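Local coordinates for protein pid-3 (Caenorhabditis elegans, PDB 7OCX), which probably serves in piRNA biogenesis through its RNA recognition motif domain, which assembles with that of TOFU-6 within the PETISCO complex, at residues F27-L32 with N39-T44. Numbering follows the deposited sequence.
Sequences FGIAQL and NGITIT
In Ile41, CG1 stands anti to the carbonyl carbon (chi1 -59°) and the chain stays extended beyond it (chi2 177°), which carries CD1 to the flank of helix 27-32, while Ile29, whose CG2 lies anti to the backbone N, offers that methyl in return. CD1 of Ile41 settles over the helix backbone, 3.8 Å from Ala30 N. The same CD1 lies 4.0 Å from Ile29 CG2. Ala30 CB closes on it at 4.1 Å. The other branch of Ile29 runs toward the strand's later residues, where its CD1 meets Ile43 CG1 at 4.1 Å; Ile43 sits at the exposed margin. The axes of these short segments pass 9.4 Å apart at 117°, plain helix-on-sheet packing. Ala49 of the adjacent strand touches both Ile29 and Ile41, placing the contact where the first helix of the RRM fold packs on its outer strand. Beyond it, Ala30 also packs on Phe27 of the second subunit, so the helix also lies at the interface between the two PID-3 copies. The side-chain pairs are all carbon to carbon, and CD1 of Ile41 rests against the Ala30 amide N without hydrogen bonding, implying cohesion through dispersion and the hydrophobic effect rather than directional bonding.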
ATOM      1  N   PHE B  27       7.097  -7.142   0.839  1.00 28.85           N
ATOM      2  CA  PHE B  27       6.589  -5.945   0.213  1.00 28.48           C
ATOM      3  C   PHE B  27       5.082  -5.825   0.400  1.00 30.48           C
ATOM      4  O   PHE B  27       4.557  -4.724   0.594  1.00 28.84           O
ATOM      5  CB  PHE B  27       6.934  -5.975  -1.267  1.00 27.52           C
ATOM      6  CG  PHE B  27       8.391  -5.781  -1.550  1.00 29.56           C
ATOM      7  CD1 PHE B  27       9.011  -4.599  -1.237  1.00 30.98           C
ATOM      8  CD2 PHE B  27       9.124  -6.760  -2.149  1.00 32.02           C
ATOM      9  CE1 PHE B  27      10.332  -4.390  -1.549  1.00 33.45           C
ATOM     10  CE2 PHE B  27      10.463  -6.562  -2.451  1.00 35.04           C
ATOM     11  CZ  PHE B  27      11.060  -5.371  -2.151  1.00 33.56           C
ATOM     12  N   GLY B  28       4.375  -6.951   0.359  1.00 30.94           N
ATOM     13  CA  GLY B  28       2.935  -6.909   0.528  1.00 30.56           C
ATOM     14  C   GLY B  28       2.529  -6.486   1.929  1.00 29.51           C
ATOM     15  O   GLY B  28       1.524  -5.792   2.101  1.00 29.90           O
ATOM     16  N   ILE B  29       3.302  -6.902   2.935  1.00 29.52           N
ATOM     17  CA  ILE B  29       3.072  -6.463   4.310  1.00 29.60           C
ATOM     18  C   ILE B  29       3.301  -4.962   4.409  1.00 33.06           C
ATOM     19  O   ILE B  29       2.498  -4.233   4.999  1.00 29.54           O
ATOM     20  CB  ILE B  29       3.973  -7.262   5.270  1.00 32.10           C
ATOM     21  CG1 ILE B  29       3.592  -8.750   5.253  1.00 28.75           C
ATOM     22  CG2 ILE B  29       3.891  -6.681   6.692  1.00 33.58           C
ATOM     23  CD1 ILE B  29       4.603  -9.630   5.896  1.00 34.14           C
ATOM     24  N   ALA B  30       4.358  -4.457   3.768  1.00 29.71           N
ATOM     25  CA  ALA B  30       4.564  -3.010   3.747  1.00 30.70           C
ATOM     26  C   ALA B  30       3.396  -2.283   3.092  1.00 30.79           C
ATOM     27  O   ALA B  30       3.015  -1.182   3.524  1.00 28.79           O
ATOM     28  CB  ALA B  30       5.883  -2.684   3.050  1.00 31.52           C
ATOM     29  N   GLN B  31       2.827  -2.861   2.022  1.00 27.46           N
ATOM     30  CA  GLN B  31       1.693  -2.248   1.348  1.00 26.04           C
ATOM     31  C   GLN B  31       0.478  -2.143   2.275  1.00 27.11           C
ATOM     32  O   GLN B  31      -0.292  -1.178   2.185  1.00 30.04           O
ATOM     33  CB  GLN B  31       1.361  -3.019   0.062  1.00 29.16           C
ATOM     34  CG  GLN B  31       2.459  -2.885  -1.032  1.00 31.48           C
ATOM     35  CD  GLN B  31       2.173  -3.763  -2.241  1.00 34.10           C
ATOM     36  OE1 GLN B  31       1.797  -4.923  -2.086  1.00 40.18           O
ATOM     37  NE2 GLN B  31       2.460  -3.257  -3.438  1.00 30.73           N
ATOM     38  N   LEU B  32       0.289  -3.112   3.171  1.00 28.42           N
ATOM     39  CA  LEU B  32      -0.804  -3.027   4.146  1.00 29.95           C
ATOM     40  C   LEU B  32      -0.686  -1.788   5.035  1.00 31.16           C
ATOM     41  O   LEU B  32      -1.701  -1.259   5.530  1.00 31.99           O
ATOM     42  CB  LEU B  32      -0.835  -4.268   5.032  1.00 30.34           C
ATOM     43  CG  LEU B  32      -1.123  -5.637   4.411  1.00 33.15           C
ATOM     44  CD1 LEU B  32      -0.946  -6.719   5.480  1.00 37.80           C
ATOM     45  CD2 LEU B  32      -2.500  -5.601   3.824  1.00 35.35           C
ATOM     46  N   ASN B  39      10.978   0.462   7.658  1.00 35.70           N
ATOM     47  CA  ASN B  39      12.418   0.299   7.533  1.00 33.88           C
ATOM     48  C   ASN B  39      12.880  -1.140   7.629  1.00 39.26           C
ATOM     49  O   ASN B  39      14.033  -1.432   7.301  1.00 39.98           O
ATOM     50  CB  ASN B  39      13.124   1.106   8.611  1.00 41.42           C
ATOM     51  CG  ASN B  39      13.002   2.570   8.379  1.00 39.36           C
ATOM     52  OD1 ASN B  39      13.028   3.027   7.230  1.00 39.24           O
ATOM     53  ND2 ASN B  39      12.846   3.329   9.448  1.00 36.93           N
ATOM     54  N   GLY B  40      12.032  -2.043   8.082  1.00 35.71           N
ATOM     55  CA  GLY B  40      12.454  -3.423   8.151  1.00 38.86           C
ATOM     56  C   GLY B  40      11.285  -4.306   8.498  1.00 34.95           C
ATOM     57  O   GLY B  40      10.362  -3.868   9.180  1.00 33.24           O
ATOM     58  N   ILE B  41      11.290  -5.534   8.013  1.00 37.98           N
ATOM     59  CA  ILE B  41      10.225  -6.476   8.317  1.00 37.57           C
ATOM     60  C   ILE B  41      10.850  -7.830   8.590  1.00 41.34           C
ATOM     61  O   ILE B  41      11.654  -8.318   7.791  1.00 43.44           O
ATOM     62  CB  ILE B  41       9.191  -6.603   7.181  1.00 36.00           C
ATOM     63  CG1 ILE B  41       8.548  -5.252   6.887  1.00 37.87           C
ATOM     64  CG2 ILE B  41       8.168  -7.665   7.571  1.00 39.18           C
ATOM     65  CD1 ILE B  41       7.544  -5.272   5.723  1.00 40.22           C
ATOM     66  N   THR B  42      10.452  -8.446   9.701  1.00 38.94           N
ATOM     67  CA  THR B  42      10.825  -9.814  10.031  1.00 42.41           C
ATOM     68  C   THR B  42       9.566 -10.674  10.035  1.00 40.86           C
ATOM     69  O   THR B  42       8.692 -10.503  10.889  1.00 39.72           O
ATOM     70  CB  THR B  42      11.529  -9.880  11.380  1.00 41.32           C
ATOM     71  OG1 THR B  42      12.708  -9.070  11.351  1.00 46.87           O
ATOM     72  CG2 THR B  42      11.919 -11.300  11.702  1.00 46.55           C
ATOM     73  N   ILE B  43       9.477 -11.600   9.085  1.00 38.84           N
ATOM     74  CA  ILE B  43       8.352 -12.519   9.045  1.00 42.78           C
ATOM     75  C   ILE B  43       8.482 -13.520  10.183  1.00 42.36           C
ATOM     76  O   ILE B  43       9.579 -14.021  10.484  1.00 41.56           O
ATOM     77  CB  ILE B  43       8.287 -13.195   7.664  1.00 41.38           C
ATOM     78  CG1 ILE B  43       7.753 -12.185   6.636  1.00 43.55           C
ATOM     79  CG2 ILE B  43       7.391 -14.417   7.675  1.00 39.25           C
ATOM     80  CD1 ILE B  43       7.716 -12.676   5.199  1.00 46.04           C
ATOM     81  N   THR B  44       7.365 -13.779  10.854  1.00 41.79           N
ATOM     82  CA  THR B  44       7.320 -14.660  12.018  1.00 38.83           C
ATOM     83  C   THR B  44       6.335 -15.796  11.807  1.00 42.68           C
ATOM     84  O   THR B  44       6.112 -16.592  12.721  1.00 49.71           O
ATOM     85  CB  THR B  44       6.934 -13.871  13.271  1.00 42.85           C
ATOM     86  OG1 THR B  44       5.598 -13.382  13.131  1.00 41.26           O
ATOM     87  CG2 THR B  44       7.892 -12.711  13.477  1.00 42.69           C
TER